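Local coordinates for amino acid ABC transporter, periplasmic amino acid-binding protein, putative (Streptococcus pneumoniae, PDB 4I62) that binds L-arginine and probably delivers it to an ABC transporter as the substrate-binding protein, probably a membrane-anchored lipoprotein, of an amino acid uptake system, at residues K151-A165 with S189-V201. Residues are numbered along the deposited sequence; the frame is centred on the assembly and turned at random. Where two conformers were deposited one is given.
Sequences KKVGAQKGSIQETMA and SGQVDAVIFEEPV. With ARG (arginine), chain B.
Strands 152-156 and 194-198 pair in parallel, their axes 33° apart, with Gly154 N bonded to Ala194 O and Ile196 N to Gly154 O. They belong to the mixed sheet of one lobe of a type II periplasmic binding protein. At the start of the pair, Asp193 turns its carboxylate back onto the other strand. Lys152 N meets the anti lone pair of Asp193 OD2 at 2.9 Å, nearly straight. Asp193 N donates to Lys152 O, 2.8 Å away. A water joins Lys152 NZ to the same Asp193 OD2.

Ile196 packs against both the strand and helix 160-168. Its CG1 lies 3.9 Å from Val153 CG1, its CD1 reaches Ala165 CB, and its CG2 rests on Gln161 CG. A water bridges Ile196 O and Gln156 N.

The C-terminal ends of the strands reach the arginine pocket. Ile160 N, at the helix start, donates to the ligand carboxylate. Gln156 OE1 accepts from ligand NH2 because its chain runs out straight, with CG opposite the backbone N (chi1 -177°). Glu198 OE1 accepts from the ligand amino group and bonds Tyr227. Gln161 NE2, also bonded to Asn130, makes a weak 3.0 Å bond to Glu198 OE2, with amide and carboxylate planes 67° apart.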
ATOM      1  N   LYS A 151      -6.214 -21.435 -12.571  1.00 12.15           N
ATOM      2  CA  LYS A 151      -5.328 -20.379 -13.033  1.00 11.65           C
ATOM      3  C   LYS A 151      -4.279 -20.060 -11.978  1.00 12.11           C
ATOM      4  O   LYS A 151      -4.374 -20.488 -10.826  1.00 14.49           O
ATOM      5  CB  LYS A 151      -6.124 -19.101 -13.363  1.00 13.03           C
ATOM      6  CG  LYS A 151      -7.237 -19.311 -14.378  1.00 17.20           C
ATOM      7  CD  LYS A 151      -6.644 -19.787 -15.700  1.00 20.96           C
ATOM      8  CE  LYS A 151      -7.695 -20.232 -16.711  1.00 29.76           C
ATOM      9  NZ  LYS A 151      -8.513 -19.086 -17.200  1.00 35.24           N
ATOM     10  N   LYS A 152      -3.269 -19.293 -12.381  1.00 11.24           N
ATOM     11  CA  LYS A 152      -2.173 -18.879 -11.519  1.00 12.15           C
ATOM     12  C   LYS A 152      -2.371 -17.410 -11.121  1.00  9.73           C
ATOM     13  O   LYS A 152      -2.470 -16.546 -11.984  1.00 11.08           O
ATOM     14  CB  LYS A 152      -0.837 -19.045 -12.269  1.00 14.47           C
ATOM     15  CG  LYS A 152      -0.596 -20.452 -12.801  1.00 21.08           C
ATOM     16  CD  LYS A 152       0.417 -20.480 -13.930  1.00 28.76           C
ATOM     17  CE  LYS A 152       0.629 -21.901 -14.430  1.00 35.09           C
ATOM     18  NZ  LYS A 152      -0.664 -22.575 -14.798  1.00 38.43           N
ATOM     19  N   VAL A 153      -2.431 -17.160  -9.814  1.00  9.44           N
ATOM     20  CA  VAL A 153      -2.774 -15.830  -9.310  1.00  8.59           C
ATOM     21  C   VAL A 153      -1.696 -15.357  -8.345  1.00  8.60           C
ATOM     22  O   VAL A 153      -1.311 -16.094  -7.411  1.00 11.03           O
ATOM     23  CB  VAL A 153      -4.138 -15.885  -8.575  1.00  9.33           C
ATOM     24  CG1 VAL A 153      -4.564 -14.503  -8.075  1.00 10.92           C
ATOM     25  CG2 VAL A 153      -5.207 -16.453  -9.510  1.00 11.13           C
ATOM     26  N   GLY A 154      -1.203 -14.150  -8.565  1.00  8.05           N
ATOM     27  CA  GLY A 154      -0.180 -13.567  -7.715  1.00  8.81           C
ATOM     28  C   GLY A 154      -0.703 -12.531  -6.743  1.00  6.89           C
ATOM     29  O   GLY A 154      -1.697 -11.858  -6.979  1.00  7.81           O
ATOM     30  N   ALA A 155       0.069 -12.363  -5.663  1.00  6.85           N
ATOM     31  CA  ALA A 155      -0.163 -11.319  -4.675  1.00  7.57           C
ATOM     32  C   ALA A 155       1.139 -11.033  -3.947  1.00  6.73           C
ATOM     33  O   ALA A 155       2.048 -11.864  -3.923  1.00  7.58           O
ATOM     34  CB  ALA A 155      -1.246 -11.716  -3.671  1.00  9.58           C
ATOM     35  N   GLN A 156       1.208  -9.868  -3.311  1.00  7.37           N
ATOM     36  CA  GLN A 156       2.420  -9.491  -2.592  1.00  6.78           C
ATOM     37  C   GLN A 156       2.519 -10.224  -1.258  1.00  7.21           C
ATOM     38  O   GLN A 156       1.567 -10.281  -0.466  1.00  7.24           O
ATOM     39  CB  GLN A 156       2.491  -7.973  -2.387  1.00  8.51           C
ATOM     40  CG  GLN A 156       3.822  -7.576  -1.680  1.00  9.71           C
ATOM     41  CD  GLN A 156       4.077  -6.083  -1.567  1.00  8.63           C
ATOM     42  OE1 GLN A 156       3.196  -5.323  -1.193  1.00  9.81           O
ATOM     43  NE2 GLN A 156       5.283  -5.660  -1.857  1.00 10.14           N
ATOM     44  N   LYS A 157       3.700 -10.774  -0.994  1.00  8.25           N
ATOM     45  CA  LYS A 157       3.935 -11.447   0.273  0.55  9.20           C
ATOM     46  C   LYS A 157       3.707 -10.512   1.454  1.00  8.13           C
ATOM     47  O   LYS A 157       4.227  -9.378   1.465  1.00  8.99           O
ATOM     48  CB  LYS A 157       5.357 -11.979   0.314  0.55  9.57           C
ATOM     49  CG  LYS A 157       5.583 -13.025   1.400  0.55 10.74           C
ATOM     50  CD  LYS A 157       7.073 -13.385   1.533  0.55 12.99           C
ATOM     51  CE  LYS A 157       7.303 -14.564   2.458  0.55 16.63           C
ATOM     52  NZ  LYS A 157       6.677 -14.340   3.779  0.55 16.40           N
ATOM     53  N   GLY A 158       2.936 -10.980   2.442  1.00  8.75           N
ATOM     54  CA  GLY A 158       2.652 -10.176   3.627  1.00  9.29           C
ATOM     55  C   GLY A 158       1.424  -9.299   3.496  1.00  7.85           C
ATOM     56  O   GLY A 158       1.082  -8.614   4.468  1.00  8.87           O
ATOM     57  N   SER A 159       0.786  -9.299   2.331  1.00  7.78           N
ATOM     58  CA  SER A 159      -0.369  -8.414   2.119  1.00  7.77           C
ATOM     59  C   SER A 159      -1.690  -9.106   2.446  1.00  7.75           C
ATOM     60  O   SER A 159      -1.798 -10.348   2.425  1.00  8.18           O
ATOM     61  CB  SER A 159      -0.402  -7.940   0.662  1.00  7.38           C
ATOM     62  OG  SER A 159      -0.776  -8.986  -0.235  1.00  7.35           O
ATOM     63  N   ILE A 160      -2.736  -8.295   2.649  1.00  7.33           N
ATOM     64  CA  ILE A 160      -4.053  -8.872   2.817  1.00  7.98           C
ATOM     65  C   ILE A 160      -4.566  -9.499   1.521  1.00  7.65           C
ATOM     66  O   ILE A 160      -5.450 -10.362   1.555  1.00  9.18           O
ATOM     67  CB  ILE A 160      -5.071  -7.872   3.409  1.00  8.94           C
ATOM     68  CG1 ILE A 160      -5.435  -6.759   2.440  1.00 10.57           C
ATOM     69  CG2 ILE A 160      -4.571  -7.273   4.729  1.00 10.76           C
ATOM     70  CD1 ILE A 160      -6.735  -6.073   2.797  1.00 12.27           C
ATOM     71  N   GLN A 161      -4.021  -9.094   0.393  1.00  7.45           N
ATOM     72  CA  GLN A 161      -4.368  -9.722  -0.878  1.00  8.35           C
ATOM     73  C   GLN A 161      -3.876 -11.158  -0.910  1.00  7.68           C
ATOM     74  O   GLN A 161      -4.574 -12.048  -1.444  1.00  8.74           O
ATOM     75  CB  GLN A 161      -3.763  -8.924  -2.038  1.00  8.47           C
ATOM     76  CG  GLN A 161      -4.466  -7.577  -2.301  1.00  8.58           C
ATOM     77  CD  GLN A 161      -4.270  -6.562  -1.190  1.00  7.30           C
ATOM     78  OE1 GLN A 161      -3.183  -6.430  -0.601  1.00  7.87           O
ATOM     79  NE2 GLN A 161      -5.317  -5.821  -0.891  1.00  9.57           N
ATOM     80  N   GLU A 162      -2.693 -11.418  -0.383  1.00  8.03           N
ATOM     81  CA  GLU A 162      -2.186 -12.787  -0.287  1.00  8.61           C
ATOM     82  C   GLU A 162      -3.125 -13.615   0.581  1.00  8.89           C
ATOM     83  O   GLU A 162      -3.448 -14.756   0.242  1.00  9.59           O
ATOM     84  CB  GLU A 162      -0.795 -12.761   0.341  1.00 10.38           C
ATOM     85  CG  GLU A 162      -0.209 -14.151   0.591  1.00 12.72           C
ATOM     86  CD  GLU A 162       1.115 -14.138   1.338  1.00 16.24           C
ATOM     87  OE1 GLU A 162       1.346 -13.337   2.261  1.00 15.08           O
ATOM     88  OE2 GLU A 162       1.964 -14.996   1.009  1.00 22.51           O
ATOM     89  N   THR A 163      -3.571 -13.052   1.703  1.00  9.28           N
ATOM     90  CA  THR A 163      -4.523 -13.751   2.572  1.00 10.64           C
ATOM     91  C   THR A 163      -5.837 -14.072   1.870  1.00 10.63           C
ATOM     92  O   THR A 163      -6.357 -15.191   1.998  1.00 11.38           O
ATOM     93  CB  THR A 163      -4.765 -12.949   3.846  1.00 12.40           C
ATOM     94  OG1 THR A 163      -3.502 -12.757   4.494  1.00 15.47           O
ATOM     95  CG2 THR A 163      -5.702 -13.651   4.795  1.00 15.88           C
ATOM     96  N   MET A 164      -6.371 -13.099   1.141  1.00 10.19           N
ATOM     97  CA  MET A 164      -7.605 -13.307   0.387  0.77 11.55           C
ATOM     98  C   MET A 164      -7.442 -14.448  -0.607  1.00 10.26           C
ATOM     99  O   MET A 164      -8.329 -15.293  -0.726  1.00 11.74           O
ATOM    100  CB  MET A 164      -7.970 -12.025  -0.359  0.77 14.27           C
ATOM    101  CG  MET A 164      -9.396 -11.931  -0.803  0.77 18.55           C
ATOM    102  SD  MET A 164      -9.639 -10.382  -1.730  0.77 43.48           S
ATOM    103  CE  MET A 164      -8.345  -9.298  -1.077  0.77 10.57           C
ATOM    104  N   ALA A 165      -6.331 -14.454  -1.325  1.00  9.68           N
ATOM    105  CA  ALA A 165      -6.097 -15.514  -2.296  1.00 10.74           C
ATOM    106  C   ALA A 165      -6.035 -16.872  -1.633  1.00 10.15           C
ATOM    107  O   ALA A 165      -6.661 -17.837  -2.109  1.00 10.96           O
ATOM    108  CB  ALA A 165      -4.834 -15.255  -3.071  1.00 10.74           C
ATOM    109  N   SER A 189       5.184 -12.018 -18.327  0.55 10.18           N
ATOM    110  CA  SER A 189       5.771 -13.187 -18.969  0.55 10.93           C
ATOM    111  C   SER A 189       4.757 -14.316 -19.097  0.55 12.65           C
ATOM    112  O   SER A 189       5.076 -15.407 -19.600  0.55 13.41           O
ATOM    113  CB  SER A 189       6.970 -13.667 -18.183  0.55 11.80           C
ATOM    114  OG  SER A 189       6.520 -14.197 -16.967  0.55 13.68           O
ATOM    115  N   GLY A 190       3.532 -14.041 -18.653  0.55 12.23           N
ATOM    116  CA  GLY A 190       2.485 -15.033 -18.669  0.55 11.07           C
ATOM    117  C   GLY A 190       2.834 -16.140 -17.717  0.55 13.99           C
ATOM    118  O   GLY A 190       2.392 -17.267 -17.903  0.55 16.26           O
ATOM    119  N   GLN A 191       3.622 -15.824 -16.693  0.55 13.66           N
ATOM    120  CA  GLN A 191       3.908 -16.801 -15.649  0.55 13.62           C
ATOM    121  C   GLN A 191       2.775 -16.899 -14.632  0.55 11.96           C
ATOM    122  O   GLN A 191       2.515 -17.970 -14.083  0.55 13.65           O
ATOM    123  CB  GLN A 191       5.238 -16.497 -14.970  0.55 13.66           C
ATOM    124  CG  GLN A 191       6.446 -16.717 -15.853  0.55 21.24           C
ATOM    125  CD  GLN A 191       7.721 -16.216 -15.196  0.55 22.69           C
ATOM    126  OE1 GLN A 191       8.161 -15.060 -15.373  0.55 19.21           O
ATOM    127  NE2 GLN A 191       8.301 -17.078 -14.400  0.55 27.81           N
ATOM    128  N   VAL A 192       2.138 -15.762 -14.361  1.00 11.33           N
ATOM    129  CA  VAL A 192       0.830 -15.740 -13.699  1.00 12.29           C
ATOM    130  C   VAL A 192      -0.233 -15.191 -14.649  1.00  9.87           C
ATOM    131  O   VAL A 192       0.099 -14.460 -15.610  1.00 11.33           O
ATOM    132  CB  VAL A 192       0.799 -14.936 -12.379  1.00 11.57           C
ATOM    133  CG1 VAL A 192       1.816 -15.500 -11.398  1.00 14.50           C
ATOM    134  CG2 VAL A 192       1.024 -13.460 -12.603  1.00 11.07           C
ATOM    135  N   ASP A 193      -1.491 -15.536 -14.401  1.00  9.86           N
ATOM    136  CA  ASP A 193      -2.611 -15.078 -15.187  1.00  9.73           C
ATOM    137  C   ASP A 193      -3.217 -13.769 -14.683  1.00  8.67           C
ATOM    138  O   ASP A 193      -3.863 -13.059 -15.438  1.00  9.83           O
ATOM    139  CB  ASP A 193      -3.682 -16.168 -15.151  1.00 10.99           C
ATOM    140  CG  ASP A 193      -3.220 -17.402 -15.816  1.00 13.93           C
ATOM    141  OD1 ASP A 193      -2.886 -17.291 -17.030  1.00 17.37           O
ATOM    142  OD2 ASP A 193      -3.158 -18.486 -15.178  1.00 13.45           O
ATOM    143  N   ALA A 194      -3.028 -13.470 -13.394  1.00  9.08           N
ATOM    144  CA  ALA A 194      -3.668 -12.300 -12.782  1.00  8.01           C
ATOM    145  C   ALA A 194      -2.925 -11.975 -11.514  1.00  8.08           C
ATOM    146  O   ALA A 194      -2.348 -12.879 -10.875  1.00  8.63           O
ATOM    147  CB  ALA A 194      -5.128 -12.583 -12.449  1.00  9.20           C
ATOM    148  N   VAL A 195      -2.945 -10.703 -11.129  1.00  7.90           N
ATOM    149  CA  VAL A 195      -2.418 -10.261  -9.841  1.00  7.19           C
ATOM    150  C   VAL A 195      -3.495  -9.456  -9.136  1.00  7.20           C
ATOM    151  O   VAL A 195      -4.174  -8.620  -9.755  1.00  8.19           O
ATOM    152  CB  VAL A 195      -1.133  -9.408 -10.018  1.00  8.43           C
ATOM    153  CG1 VAL A 195      -0.639  -8.873  -8.678  1.00  9.50           C
ATOM    154  CG2 VAL A 195      -0.059 -10.223 -10.709  1.00  9.51           C
ATOM    155  N   ILE A 196      -3.671  -9.690  -7.834  1.00  7.23           N
ATOM    156  CA  ILE A 196      -4.638  -8.947  -7.038  1.00  7.51           C
ATOM    157  C   ILE A 196      -3.999  -7.691  -6.474  1.00  7.02           C
ATOM    158  O   ILE A 196      -3.005  -7.785  -5.723  1.00  7.75           O
ATOM    159  CB  ILE A 196      -5.205  -9.793  -5.865  1.00  8.25           C
ATOM    160  CG1 ILE A 196      -5.664 -11.178  -6.319  1.00  9.43           C
ATOM    161  CG2 ILE A 196      -6.300  -9.037  -5.138  1.00  8.21           C
ATOM    162  CD1 ILE A 196      -6.121 -12.067  -5.183  1.00 12.29           C
ATOM    163  N   PHE A 197      -4.551  -6.517  -6.778  1.00  7.14           N
ATOM    164  CA  PHE A 197      -4.094  -5.266  -6.196  1.00  7.52           C
ATOM    165  C   PHE A 197      -5.299  -4.382  -5.894  1.00  7.55           C
ATOM    166  O   PHE A 197      -6.305  -4.399  -6.609  1.00  8.64           O
ATOM    167  CB  PHE A 197      -3.212  -4.436  -7.165  1.00  8.70           C
ATOM    168  CG  PHE A 197      -1.794  -4.898  -7.344  1.00  8.29           C
ATOM    169  CD1 PHE A 197      -0.971  -5.214  -6.295  1.00 11.13           C
ATOM    170  CD2 PHE A 197      -1.269  -5.002  -8.623  1.00 11.30           C
ATOM    171  CE1 PHE A 197       0.367  -5.644  -6.514  1.00 11.58           C
ATOM    172  CE2 PHE A 197       0.051  -5.378  -8.838  1.00 12.22           C
ATOM    173  CZ  PHE A 197       0.868  -5.686  -7.791  1.00 10.75           C
ATOM    174  N   GLU A 198      -5.153  -3.548  -4.865  1.00  7.59           N
ATOM    175  CA  GLU A 198      -6.144  -2.504  -4.612  1.00  7.93           C
ATOM    176  C   GLU A 198      -6.226  -1.546  -5.810  1.00  8.12           C
ATOM    177  O   GLU A 198      -5.214  -1.261  -6.468  1.00  8.77           O
ATOM    178  CB  GLU A 198      -5.807  -1.792  -3.302  1.00  8.15           C
ATOM    179  CG  GLU A 198      -6.152  -2.717  -2.111  1.00  9.36           C
ATOM    180  CD  GLU A 198      -5.248  -2.622  -0.876  1.00  8.66           C
ATOM    181  OE1 GLU A 198      -4.066  -2.209  -0.985  1.00  8.29           O
ATOM    182  OE2 GLU A 198      -5.704  -3.057   0.200  1.00  9.38           O
ATOM    183  N   GLU A 199      -7.426  -1.050  -6.066  1.00  9.39           N
ATOM    184  CA  GLU A 199      -7.756  -0.346  -7.290  1.00 10.54           C
ATOM    185  C   GLU A 199      -6.766   0.763  -7.709  1.00  9.78           C
ATOM    186  O   GLU A 199      -6.340   0.778  -8.865  1.00 10.50           O
ATOM    187  CB  GLU A 199      -9.193   0.187  -7.223  1.00 11.59           C
ATOM    188  CG  GLU A 199      -9.627   0.855  -8.522  1.00 13.76           C
ATOM    189  CD  GLU A 199     -11.118   1.175  -8.574  1.00 15.85           C
ATOM    190  OE1 GLU A 199     -11.783   1.196  -7.514  1.00 19.47           O
ATOM    191  OE2 GLU A 199     -11.632   1.498  -9.679  1.00 18.20           O
ATOM    192  N   PRO A 200      -6.411   1.697  -6.816  1.00 10.09           N
ATOM    193  CA  PRO A 200      -5.546   2.804  -7.281  1.00 10.35           C
ATOM    194  C   PRO A 200      -4.165   2.311  -7.702  1.00  9.89           C
ATOM    195  O   PRO A 200      -3.555   2.840  -8.620  1.00 10.42           O
ATOM    196  CB  PRO A 200      -5.443   3.721  -6.041  1.00 12.36           C
ATOM    197  CG  PRO A 200      -5.799   2.849  -4.885  1.00 13.62           C
ATOM    198  CD  PRO A 200      -6.835   1.888  -5.416  1.00 11.55           C
ATOM    199  N   VAL A 201      -3.686   1.280  -7.025  1.00  9.75           N
ATOM    200  CA  VAL A 201      -2.384   0.692  -7.322  1.00  9.01           C
ATOM    201  C   VAL A 201      -2.439  -0.086  -8.648  1.00  8.37           C
ATOM    202  O   VAL A 201      -1.560   0.045  -9.503  1.00  9.53           O
ATOM    203  CB  VAL A 201      -1.907  -0.170  -6.131  1.00  8.83           C
ATOM    204  CG1 VAL A 201      -0.631  -0.920  -6.467  1.00  9.73           C
ATOM    205  CG2 VAL A 201      -1.692   0.749  -4.932  1.00 10.72           C
TER
HETATM  206  N   ARG B 301      -3.065  -2.796   1.690  1.00  7.22           N
HETATM  207  CA  ARG B 301      -2.320  -4.082   1.670  1.00  7.21           C
HETATM  208  C   ARG B 301      -1.962  -4.541   3.082  1.00  6.85           C
HETATM  209  O   ARG B 301      -1.968  -3.710   4.014  1.00  7.83           O
HETATM  210  CB  ARG B 301      -1.112  -4.002   0.756  1.00  7.22           C
HETATM  211  CG  ARG B 301      -0.159  -2.856   1.106  1.00  7.27           C
HETATM  212  CD  ARG B 301       1.162  -2.973   0.375  1.00  6.76           C
HETATM  213  NE  ARG B 301       1.903  -1.731   0.491  1.00  7.20           N
HETATM  214  CZ  ARG B 301       3.104  -1.514  -0.006  1.00  6.86           C
HETATM  215  NH1 ARG B 301       3.691  -0.336   0.175  1.00  7.89           N
HETATM  216  NH2 ARG B 301       3.728  -2.478  -0.680  1.00  7.69           N
HETATM  217  OXT ARG B 301      -1.623  -5.762   3.222  1.00  7.84           O
HETATM  218  O   HOH W   1      -2.308 -20.893 -16.178  0.55 21.33           O
HETATM  219  O   HOH W   2      -0.880  -8.069  -4.020  1.00  9.99           O